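Local coordinates for amidase, hydantoinase/carbamoylase family (Burkholderia vietnamiensis, PDB 5I4M), which probably hydrolyses N-carbamoyl-L-amino acids as a dizinc amidase of the peptidase M20 family, at residues Met82-Met87 with Val144-Glu149; Asp258-Ala263 with Gly300-Thr305; Leu210-Gly215 with Val395-Gly400. All coordinates share one frame; numbering follows the deposited sequence. Where two conformers were deposited one is given.

Contact 1: residues Met82-Met87 with Val144-Glu149. With 3PG (3-phosphoglyceric acid), chain E.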
loop_
_atom_site.group_PDB
_atom_site.type_symbol
_atom_site.label_atom_id
_atom_site.label_comp_id
_atom_site.label_asym_id
_atom_site.label_seq_id
_atom_site.Cartn_x
_atom_site.Cartn_y
_atom_site.Cartn_z
ATOM N N MET A 82 -30.378 -0.023 5.586
ATOM C CA MET A 82 -28.964 0.333 5.596
ATOM C C MET A 82 -28.315 0.050 6.940
ATOM O O MET A 82 -27.178 0.470 7.165
ATOM C CB MET A 82 -28.769 1.807 5.236
ATOM C CG MET A 82 -28.898 2.099 3.729
ATOM S SD MET A 82 -27.616 1.293 2.732
ATOM C CE MET A 82 -26.138 2.070 3.372
ATOM N N GLY A 83 -29.014 -0.634 7.841
ATOM C CA GLY A 83 -28.441 -0.938 9.139
ATOM C C GLY A 83 -28.476 0.191 10.144
ATOM O O GLY A 83 -27.918 0.038 11.239
ATOM N N ASN A 84 -29.104 1.318 9.815
ATOM C CA ASN A 84 -29.267 2.381 10.792
ATOM C C ASN A 84 -30.168 1.890 11.918
ATOM O O ASN A 84 -31.168 1.203 11.682
ATOM C CB ASN A 84 -29.876 3.636 10.156
ATOM C CG ASN A 84 -29.081 4.152 8.969
ATOM O OD1 ASN A 84 -27.861 4.271 9.026
ATOM N ND2 ASN A 84 -29.787 4.495 7.881
ATOM N N VAL A 85 -29.810 2.241 13.151
ATOM C CA VAL A 85 -30.495 1.738 14.345
ATOM C C VAL A 85 -31.245 2.896 14.986
ATOM O O VAL A 85 -30.635 3.909 15.342
ATOM C CB VAL A 85 -29.507 1.125 15.347
ATOM C CG1 VAL A 85 -30.261 0.567 16.552
ATOM C CG2 VAL A 85 -28.634 0.074 14.680
ATOM N N PHE A 86 -32.558 2.729 15.178
ATOM C CA PHE A 86 -33.417 3.770 15.731
ATOM C C PHE A 86 -33.928 3.323 17.094
ATOM O O PHE A 86 -34.689 2.357 17.195
ATOM C CB PHE A 86 -34.561 4.079 14.771
ATOM C CG PHE A 86 -34.081 4.532 13.417
ATOM C CD1 PHE A 86 -33.773 3.608 12.425
ATOM C CD2 PHE A 86 -33.901 5.879 13.155
ATOM C CE1 PHE A 86 -33.311 4.032 11.179
ATOM C CE2 PHE A 86 -33.431 6.309 11.918
ATOM C CZ PHE A 86 -33.141 5.391 10.933
ATOM N N MET A 87 -33.501 4.027 18.133
ATOM C CA MET A 87 -33.885 3.735 19.506
ATOM C C MET A 87 -34.840 4.832 19.956
ATOM O O MET A 87 -34.437 5.989 20.112
ATOM C CB MET A 87 -32.643 3.638 20.389
ATOM C CG MET A 87 -31.736 2.470 20.014
ATOM S SD MET A 87 -30.001 2.643 20.505
ATOM C CE MET A 87 -29.346 3.631 19.150
ATOM N N VAL A 144 -30.111 7.591 17.180
ATOM C CA VAL A 144 -29.826 6.828 15.972
ATOM C C VAL A 144 -28.344 6.484 15.932
ATOM O O VAL A 144 -27.495 7.310 16.288
ATOM C CB VAL A 144 -30.244 7.606 14.701
ATOM C CG1 VAL A 144 -30.054 6.746 13.458
ATOM C CG2 VAL A 144 -31.714 8.047 14.798
ATOM N N ILE A 145 -28.039 5.250 15.515
ATOM C CA ILE A 145 -26.711 4.895 15.022
ATOM C C ILE A 145 -26.783 4.844 13.502
ATOM O O ILE A 145 -27.525 4.029 12.939
ATOM C CB ILE A 145 -26.225 3.548 15.578
ATOM C CG1 ILE A 145 -26.123 3.597 17.102
ATOM C CG2 ILE A 145 -24.862 3.202 14.950
ATOM C CD1 ILE A 145 -26.003 2.244 17.758
ATOM N N TRP A 146 -26.004 5.691 12.834
ATOM C CA TRP A 146 -25.950 5.683 11.376
ATOM C C TRP A 146 -24.806 4.802 10.895
ATOM O O TRP A 146 -23.695 4.871 11.421
ATOM C CB TRP A 146 -25.771 7.096 10.815
ATOM C CG TRP A 146 -26.862 8.051 11.210
ATOM C CD1 TRP A 146 -26.789 9.024 12.168
ATOM C CD2 TRP A 146 -28.182 8.136 10.650
ATOM N NE1 TRP A 146 -27.986 9.705 12.246
ATOM C CE2 TRP A 146 -28.854 9.184 11.323
ATOM C CE3 TRP A 146 -28.863 7.430 9.649
ATOM C CZ2 TRP A 146 -30.174 9.536 11.032
ATOM C CZ3 TRP A 146 -30.174 7.791 9.351
ATOM C CH2 TRP A 146 -30.816 8.830 10.044
ATOM N N THR A 147 -25.074 4.013 9.855
ATOM C CA THR A 147 -24.127 3.014 9.369
ATOM C C THR A 147 -22.972 3.624 8.576
ATOM O O THR A 147 -23.174 4.498 7.729
ATOM C CB THR A 147 -24.863 2.010 8.486
ATOM O OG1 THR A 147 -25.794 1.262 9.277
ATOM C CG2 THR A 147 -23.888 1.057 7.779
ATOM N N ASN A 148 -21.757 3.118 8.833
ATOM C CA ASN A 148 -20.571 3.385 8.011
ATOM C C ASN A 148 -20.366 4.875 7.759
ATOM O O ASN A 148 -20.122 5.312 6.629
ATOM C CB ASN A 148 -20.631 2.642 6.669
ATOM C CG ASN A 148 -19.332 2.785 5.878
ATOM O OD1 ASN A 148 -18.251 2.617 6.436
ATOM N ND2 ASN A 148 -19.434 3.159 4.604
ATOM N N GLU A 149 -20.469 5.677 8.819
ATOM C CA GLU A 149 -20.390 7.115 8.588
ATOM C C GLU A 149 -19.004 7.530 8.112
ATOM O O GLU A 149 -18.888 8.492 7.353
ATOM C CB GLU A 149 -20.795 7.886 9.850
ATOM C CG GLU A 149 -20.851 9.413 9.695
ATOM C CD GLU A 149 -19.491 10.080 9.853
ATOM O OE1 GLU A 149 -18.531 9.400 10.278
ATOM O OE2 GLU A 149 -19.378 11.279 9.538
HETATM C C1 3PG E . -15.251 13.234 7.127
HETATM O O1 3PG E . -14.114 12.823 6.833
HETATM O O2 3PG E . -15.499 14.441 7.342
HETATM C C2 3PG E . -16.359 12.224 7.217
HETATM O O3 3PG E . -17.636 12.872 7.078
HETATM C C3 3PG E . -16.282 11.560 8.573
HETATM O O1P 3PG E . -16.541 12.531 9.589
HETATM P P 3PG E . -16.145 12.188 11.140
HETATM O O2P 3PG E . -16.625 10.780 11.401
HETATM O O3P 3PG E . -14.627 12.300 11.159
HETATM O O4P 3PG E . -16.908 13.251 11.951
#

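Contact 2: residues Asp258-Ala263 with Gly300-Thr305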
loop_
_atom_site.group_PDB
_atom_site.type_symbol
_atom_site.label_atom_id
_atom_site.label_comp_id
_atom_site.label_asym_id
_atom_site.label_seq_id
_atom_site.Cartn_x
_atom_site.Cartn_y
_atom_site.Cartn_z
ATOM N N ASP A 258 6.273 5.620 -15.124
ATOM C CA ASP A 258 6.229 5.293 -13.701
ATOM C C ASP A 258 4.949 5.853 -13.086
ATOM O O ASP A 258 4.801 7.073 -12.945
ATOM C CB ASP A 258 7.474 5.870 -13.023
ATOM C CG ASP A 258 7.650 5.390 -11.597
ATOM O OD1 ASP A 258 6.625 5.273 -10.890
ATOM O OD2 ASP A 258 8.820 5.130 -11.188
ATOM N N ALA A 259 4.028 4.960 -12.700
ATOM C CA ALA A 259 2.751 5.420 -12.160
ATOM C C ALA A 259 2.899 5.997 -10.757
ATOM O O ALA A 259 2.091 6.839 -10.351
ATOM C CB ALA A 259 1.727 4.280 -12.152
ATOM N N LEU A 260 3.895 5.555 -9.994
ATOM C CA LEU A 260 4.092 6.154 -8.679
ATOM C C LEU A 260 4.738 7.533 -8.785
ATOM O O LEU A 260 4.455 8.418 -7.974
ATOM C CB LEU A 260 4.924 5.207 -7.797
ATOM C CG LEU A 260 5.219 5.691 -6.372
ATOM C CD1 LEU A 260 3.917 5.975 -5.638
ATOM C CD2 LEU A 260 6.055 4.659 -5.611
ATOM N N LEU A 261 5.611 7.741 -9.760
ATOM C CA LEU A 261 6.099 9.091 -10.006
ATOM C C LEU A 261 4.935 10.030 -10.278
ATOM O O LEU A 261 4.876 11.138 -9.729
ATOM C CB LEU A 261 7.076 9.086 -11.179
ATOM C CG LEU A 261 7.750 10.421 -11.516
ATOM C CD1 LEU A 261 8.641 10.893 -10.356
ATOM C CD2 LEU A 261 8.534 10.307 -12.799
ATOM N N GLY A 262 3.986 9.586 -11.106
ATOM C CA GLY A 262 2.802 10.396 -11.371
ATOM C C GLY A 262 1.969 10.617 -10.126
ATOM O O GLY A 262 1.613 11.752 -9.793
ATOM N N ALA A 263 1.647 9.531 -9.417
ATOM C CA ALA A 263 0.831 9.660 -8.213
ATOM C C ALA A 263 1.495 10.576 -7.195
ATOM O O ALA A 263 0.828 11.407 -6.566
ATOM C CB ALA A 263 0.572 8.280 -7.604
ATOM N N GLY A 300 3.629 0.073 -12.108
ATOM C CA GLY A 300 2.867 0.145 -13.340
ATOM C C GLY A 300 1.441 0.607 -13.132
ATOM O O GLY A 300 0.760 0.972 -14.094
ATOM N N ARG A 301 0.972 0.609 -11.882
ATOM C CA ARG A 301 -0.388 1.045 -11.581
ATOM C C ARG A 301 -0.429 1.580 -10.158
ATOM O O ARG A 301 0.088 0.940 -9.243
ATOM C CB ARG A 301 -1.386 -0.111 -11.751
ATOM C CG ARG A 301 -2.846 0.316 -11.720
ATOM C CD ARG A 301 -3.798 -0.857 -11.972
ATOM N NE ARG A 301 -3.910 -1.760 -10.825
ATOM C CZ ARG A 301 -3.447 -3.010 -10.797
ATOM N NH1 ARG A 301 -2.834 -3.525 -11.855
ATOM N NH2 ARG A 301 -3.600 -3.748 -9.703
ATOM N N VAL A 302 -1.028 2.751 -9.966
ATOM C CA VAL A 302 -1.198 3.278 -8.613
ATOM C C VAL A 302 -2.614 3.818 -8.482
ATOM O O VAL A 302 -3.056 4.637 -9.299
ATOM C CB VAL A 302 -0.166 4.365 -8.253
ATOM C CG1 VAL A 302 -0.455 4.906 -6.837
ATOM C CG2 VAL A 302 1.264 3.806 -8.330
ATOM N N PHE A 303 -3.319 3.348 -7.460
ATOM C CA PHE A 303 -4.620 3.872 -7.061
ATOM C C PHE A 303 -4.417 4.808 -5.880
ATOM O O PHE A 303 -3.642 4.500 -4.970
ATOM C CB PHE A 303 -5.553 2.720 -6.662
ATOM C CG PHE A 303 -6.811 3.152 -5.942
ATOM C CD1 PHE A 303 -6.826 3.292 -4.557
ATOM C CD2 PHE A 303 -7.980 3.384 -6.648
ATOM C CE1 PHE A 303 -7.989 3.684 -3.887
ATOM C CE2 PHE A 303 -9.149 3.763 -5.988
ATOM C CZ PHE A 303 -9.149 3.914 -4.605
ATOM N N PHE A 304 -5.117 5.945 -5.883
ATOM C CA PHE A 304 -5.053 6.816 -4.712
ATOM C C PHE A 304 -6.305 7.682 -4.651
ATOM O O PHE A 304 -7.071 7.782 -5.616
ATOM C CB PHE A 304 -3.778 7.669 -4.696
ATOM C CG PHE A 304 -3.644 8.594 -5.874
ATOM C CD1 PHE A 304 -3.150 8.130 -7.084
ATOM C CD2 PHE A 304 -4.002 9.917 -5.765
ATOM C CE1 PHE A 304 -3.025 8.983 -8.171
ATOM C CE2 PHE A 304 -3.882 10.771 -6.847
ATOM C CZ PHE A 304 -3.395 10.298 -8.049
ATOM N N THR A 305 -6.504 8.299 -3.487
ATOM C CA THR A 305 -7.688 9.100 -3.210
ATOM C C THR A 305 -7.319 10.566 -3.071
ATOM O O THR A 305 -6.185 10.915 -2.724
ATOM C CB THR A 305 -8.392 8.634 -1.929
ATOM O OG1 THR A 305 -7.498 8.755 -0.812
ATOM C CG2 THR A 305 -8.829 7.183 -2.067
#

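Contact 3: residues Leu210-Gly215 with Val395-Gly400. With ZN (zinc ion), chain C; 3PG (3-phosphoglyceric acid), chain E.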
loop_
_atom_site.group_PDB
_atom_site.type_symbol
_atom_site.label_atom_id
_atom_site.label_comp_id
_atom_site.label_asym_id
_atom_site.label_seq_id
_atom_site.Cartn_x
_atom_site.Cartn_y
_atom_site.Cartn_z
ATOM N N LEU A 210 -24.586 15.837 18.398
ATOM C CA LEU A 210 -23.520 16.264 19.291
ATOM C C LEU A 210 -22.215 15.594 18.855
ATOM O O LEU A 210 -22.192 14.385 18.600
ATOM C CB LEU A 210 -23.892 15.878 20.730
ATOM C CG LEU A 210 -22.832 15.961 21.823
ATOM C CD1 LEU A 210 -22.405 17.394 22.039
ATOM C CD2 LEU A 210 -23.403 15.351 23.115
ATOM N N HIS A 211 -21.138 16.373 18.741
ATOM C CA HIS A 211 -19.886 15.832 18.207
ATOM C C HIS A 211 -18.711 16.634 18.747
ATOM O O HIS A 211 -18.853 17.811 19.078
ATOM C CB HIS A 211 -19.889 15.896 16.676
ATOM C CG HIS A 211 -19.028 14.866 16.014
ATOM N ND1 HIS A 211 -17.650 14.949 15.988
ATOM C CD2 HIS A 211 -19.354 13.747 15.322
ATOM C CE1 HIS A 211 -17.166 13.918 15.310
ATOM N NE2 HIS A 211 -18.178 13.174 14.899
ATOM N N ILE A 212 -17.536 16.001 18.835
ATOM C CA ILE A 212 -16.349 16.787 19.147
ATOM C C ILE A 212 -15.978 17.612 17.919
ATOM O O ILE A 212 -16.262 17.228 16.774
ATOM C CB ILE A 212 -15.163 15.913 19.601
ATOM C CG1 ILE A 212 -14.834 14.860 18.541
ATOM C CG2 ILE A 212 -15.454 15.260 20.953
ATOM C CD1 ILE A 212 -13.405 14.360 18.631
ATOM N N GLU A 213 -15.322 18.750 18.156
ATOM C CA GLU A 213 -15.013 19.670 17.061
ATOM C C GLU A 213 -14.136 19.025 15.987
ATOM O O GLU A 213 -14.328 19.272 14.786
ATOM C CB GLU A 213 -14.324 20.917 17.604
ATOM C CG GLU A 213 -13.968 21.895 16.486
ATOM C CD GLU A 213 -13.022 22.984 16.942
ATOM O OE1 GLU A 213 -12.291 23.526 16.094
ATOM O OE2 GLU A 213 -12.998 23.281 18.147
ATOM N N GLN A 214 -13.143 18.234 16.403
ATOM C CA GLN A 214 -12.127 17.636 15.539
ATOM C C GLN A 214 -11.159 18.673 14.984
ATOM O O GLN A 214 -10.428 18.394 14.028
ATOM C CB GLN A 214 -12.762 16.828 14.401
ATOM C CG GLN A 214 -13.696 15.749 14.928
ATOM C CD GLN A 214 -14.349 14.972 13.817
ATOM O OE1 GLN A 214 -15.211 15.496 13.120
ATOM N NE2 GLN A 214 -13.947 13.711 13.648
ATOM N N GLY A 215 -11.150 19.861 15.577
ATOM C CA GLY A 215 -10.186 20.894 15.276
ATOM C C GLY A 215 -9.890 21.694 16.530
ATOM O O GLY A 215 -10.493 21.468 17.585
ATOM N N VAL A 395 -18.298 20.253 21.115
ATOM C CA VAL A 395 -17.434 20.513 22.265
ATOM C C VAL A 395 -16.002 20.458 21.756
ATOM O O VAL A 395 -15.758 19.974 20.638
ATOM C CB VAL A 395 -17.675 19.501 23.411
ATOM C CG1 VAL A 395 -19.147 19.458 23.786
ATOM C CG2 VAL A 395 -17.128 18.115 23.044
ATOM N N PRO A 396 -15.030 20.964 22.525
ATOM C CA PRO A 396 -13.637 20.957 22.057
ATOM C C PRO A 396 -13.059 19.555 22.083
ATOM O O PRO A 396 -13.657 18.617 22.607
ATOM C CB PRO A 396 -12.901 21.865 23.056
ATOM C CG PRO A 396 -13.971 22.563 23.846
ATOM C CD PRO A 396 -15.159 21.648 23.824
ATOM N N CYS A 397 -11.861 19.419 21.513
ATOM C CA CYS A 397 -11.050 18.234 21.748
ATOM C C CYS A 397 -9.601 18.657 21.936
ATOM O O CYS A 397 -9.179 19.707 21.448
ATOM C CB CYS A 397 -11.167 17.196 20.623
ATOM S SG CYS A 397 -10.833 17.827 18.968
ATOM N N ILE A 398 -8.851 17.825 22.663
ATOM C CA ILE A 398 -7.514 18.201 23.117
ATOM C C ILE A 398 -6.591 18.362 21.919
ATOM O O ILE A 398 -6.456 17.450 21.089
ATOM C CB ILE A 398 -6.962 17.155 24.097
ATOM C CG1 ILE A 398 -7.771 17.146 25.390
ATOM C CG2 ILE A 398 -5.491 17.416 24.373
ATOM C CD1 ILE A 398 -7.548 18.361 26.262
ATOM N N ASP A 399 -5.951 19.533 21.825
ATOM C CA ASP A 399 -5.026 19.867 20.745
ATOM C C ASP A 399 -5.703 19.798 19.381
ATOM O O ASP A 399 -5.030 19.798 18.341
ATOM C CB ASP A 399 -3.781 18.969 20.784
ATOM C CG ASP A 399 -2.993 19.125 22.081
ATOM O OD1 ASP A 399 -2.949 20.250 22.619
ATOM O OD2 ASP A 399 -2.437 18.123 22.576
ATOM N N GLY A 400 -7.035 19.761 19.386
ATOM C CA GLY A 400 -7.837 19.686 18.185
ATOM C C GLY A 400 -7.621 18.466 17.321
ATOM O O GLY A 400 -7.976 18.493 16.142
HETATM ZN ZN ZN C . -17.725 11.696 13.277
HETATM C C1 3PG E . -15.251 13.234 7.127
HETATM O O1 3PG E . -14.114 12.823 6.833
HETATM O O2 3PG E . -15.499 14.441 7.342
HETATM C C2 3PG E . -16.359 12.224 7.217
HETATM O O3 3PG E . -17.636 12.872 7.078
HETATM C C3 3PG E . -16.282 11.560 8.573
HETATM O O1P 3PG E . -16.541 12.531 9.589
HETATM P P 3PG E . -16.145 12.188 11.140
HETATM O O2P 3PG E . -16.625 10.780 11.401
HETATM O O3P 3PG E . -14.627 12.300 11.159
HETATM O O4P 3PG E . -16.908 13.251 11.951
HETATM O O HOH W 1 -11.033 22.271 20.083
HETATM O O HOH W 2 -19.559 12.340 12.279
#

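Contact 1: residues Met82-Met87 with Val144-Glu149
Two backbone hydrogen bonds pair Val85 with Ile145 in antiparallel fashion: Val85 N reaches Ile145 O at 2.9 Å, and Ile145 N returns the bond to Val85 O. The neighbouring pair, Phe86 with Val144, is non-hydrogen-bonded. Next to the paired residues, side chains take over the polar role. Asn84 OD1 accepts from Thr147 N at 2.9 Å, the donor lying nearly in line with the amide C=O, while Asp80 takes the ND2 end and fixes the flip of the amide. Thr147 OG1 donates to Met82 O over a short 2.6 Å and also bonds to Arg63, which grips Gly83 O as well. Gly83 has a positive phi, and a CB there would run into Thr147 OG1.

On the sheet face carrying Phe86, Val144 CG1 sits over the phenyl face, 4.2 Å from its centroid, and also covers a face of the Trp146 ring. Phe86 turns its edge to the indole face in an offset edge-to-face pair, with planes at 87°. The amide of Asn84 comes up obliquely to the CE3 corner of Trp146, its plane 70° from the indole, with CG 3.4 Å from CE3. On the other face, Met87, bent at its last torsion (chi3 -83°), brings CE to within 3.8 Å of Ile145 CG1, beside helix 57-72.

The chain runs on from strand 141-145 to Glu149, whose OE1 lies 2.6 Å from O2P of 3-phosphoglyceric acid: an active-site loop at the C-terminal end of a central strand, as in the catalytic domain of M20 metallopeptidases.

Contact 2: residues Asp258-Ala263 with Gly300-Thr305
Ala259 opens the contact in the first turn of helix 259-276, its CB directed at the strand and lying 3.8 Å from both Gly300 C and Arg301 N. The CA atoms of Ala259 and Gly300 are 5.4 Å apart. The turn starts at Asp258, the N-cap, whose OD1 takes the N-H of Leu261 at 2.9 Å from above the carboxylate plane and, more weakly, that of Leu260. A classic beta bulge interrupts strand 297-310 here, with Gly300 and Arg301 sharing His291 of strand 282-291 as their backbone partner.

Leu260 follows with a lesser share. Its CB touches Val302 CG2 at 4.0 Å, and the same methyl rests on the peptide between Ala259 and Leu260, 3.6 Å from Leu260 N. Further out, Leu260 meets Met288 of the adjacent strand 282-291 and Val285 of the second subunit. The axes of helix 259-263 and strand 301-305 are 28° apart and approach to 7.4 Å, the layered alpha/beta packing of the M20 dimerisation domain, in which helices cover one face of an antiparallel sheet.

One turn after Ala259, Ala263 again directs its CB at the strand, so the two alanines straddle Val302. With CG1 anti to the backbone N (chi1 178°), Val302 sends that methyl to Ala263 CB at 3.6 Å and the other back toward Ala259. Phe304, two residues along the same strand face, has CG between the backbone N and the carbonyl carbon (chi1 61°), which brings ring atom CE1 to 3.7 Å from Ala263 CB.

Contact 3: residues Leu210-Gly215 with Val395-Gly400
Ile212 and Val395 pair where two parallel strands of the M20 catalytic domain end; the first strand carries a zinc ligand and the loop after it a residue that binds the phosphate. The first shell is set by His211 NE2, bound to zinc at 2.2 Å. O2P and O4P of 3-phosphoglyceric acid and a water join it on the metal, and His104 and Asp115 complete the site. Gln214, whose CG lies anti to the carbonyl carbon (chi1 -56°) with the chain extended beyond, reaches the same phosphate: NE2 donates to O3P at 2.9 Å, fairly straight at 160°. That amide nitrogen also bonds to Ser402, and His247 of the second subunit packs against Gln214 and, with Asn296 of that subunit, hydrogen-bonds to the ligand, so the pocket is shared across the dimer.

The second shell fixes the imidazole. His211 ND1 donates to Ile212 O at 2.8 Å, nearly in the ring plane and on a carbonyl lone pair, which defines the ring rotation and leaves NE2 to the metal. Behind the histidine, Val395 N donates to His211 O, and Val395 O receives Glu213 N at 2.8 Å. This parallel pairing of Ile212 with Val395 holds the strand end from which the zinc ligand projects.

Farther out, Ile212 CG2 meets Val395 CG2, its CD1 touches Cys397 CB, and Tyr118 of helix 117-132 lies against both Ile212 and Val395. The carboxylate of Glu213 turns to Leu218 and Ile217, accepting their backbone N-H groups. A water lies 2.7 Å from Gly215 O and accepts a long bond from Cys397 N. Gly400, at phi 61°, passes close by, its CA 3.3 Å from Gly215 O.

Contacts 1 and 3 belong to the catalytic domain and contact 2 to the dimerisation domain. In the first domain, strands run side by side in the order 85-89, 141-145, 99-103, 206-212, 390-395, so strand 99-103 separates contact 1 from contact 3. Their centres are 22 Å apart, yet both touch the same 3-phosphoglyceric acid, through Glu149 in contact 1 and His211 and Gln214 in contact 3. Contact 2 lies 35 Å and 34 Å from contacts 1 and 3, centre to centre. Contact 1 closes first along the chain; contact 2 is nested within the loop closed by contact 3, making the dimerisation domain an insertion between catalytic strands.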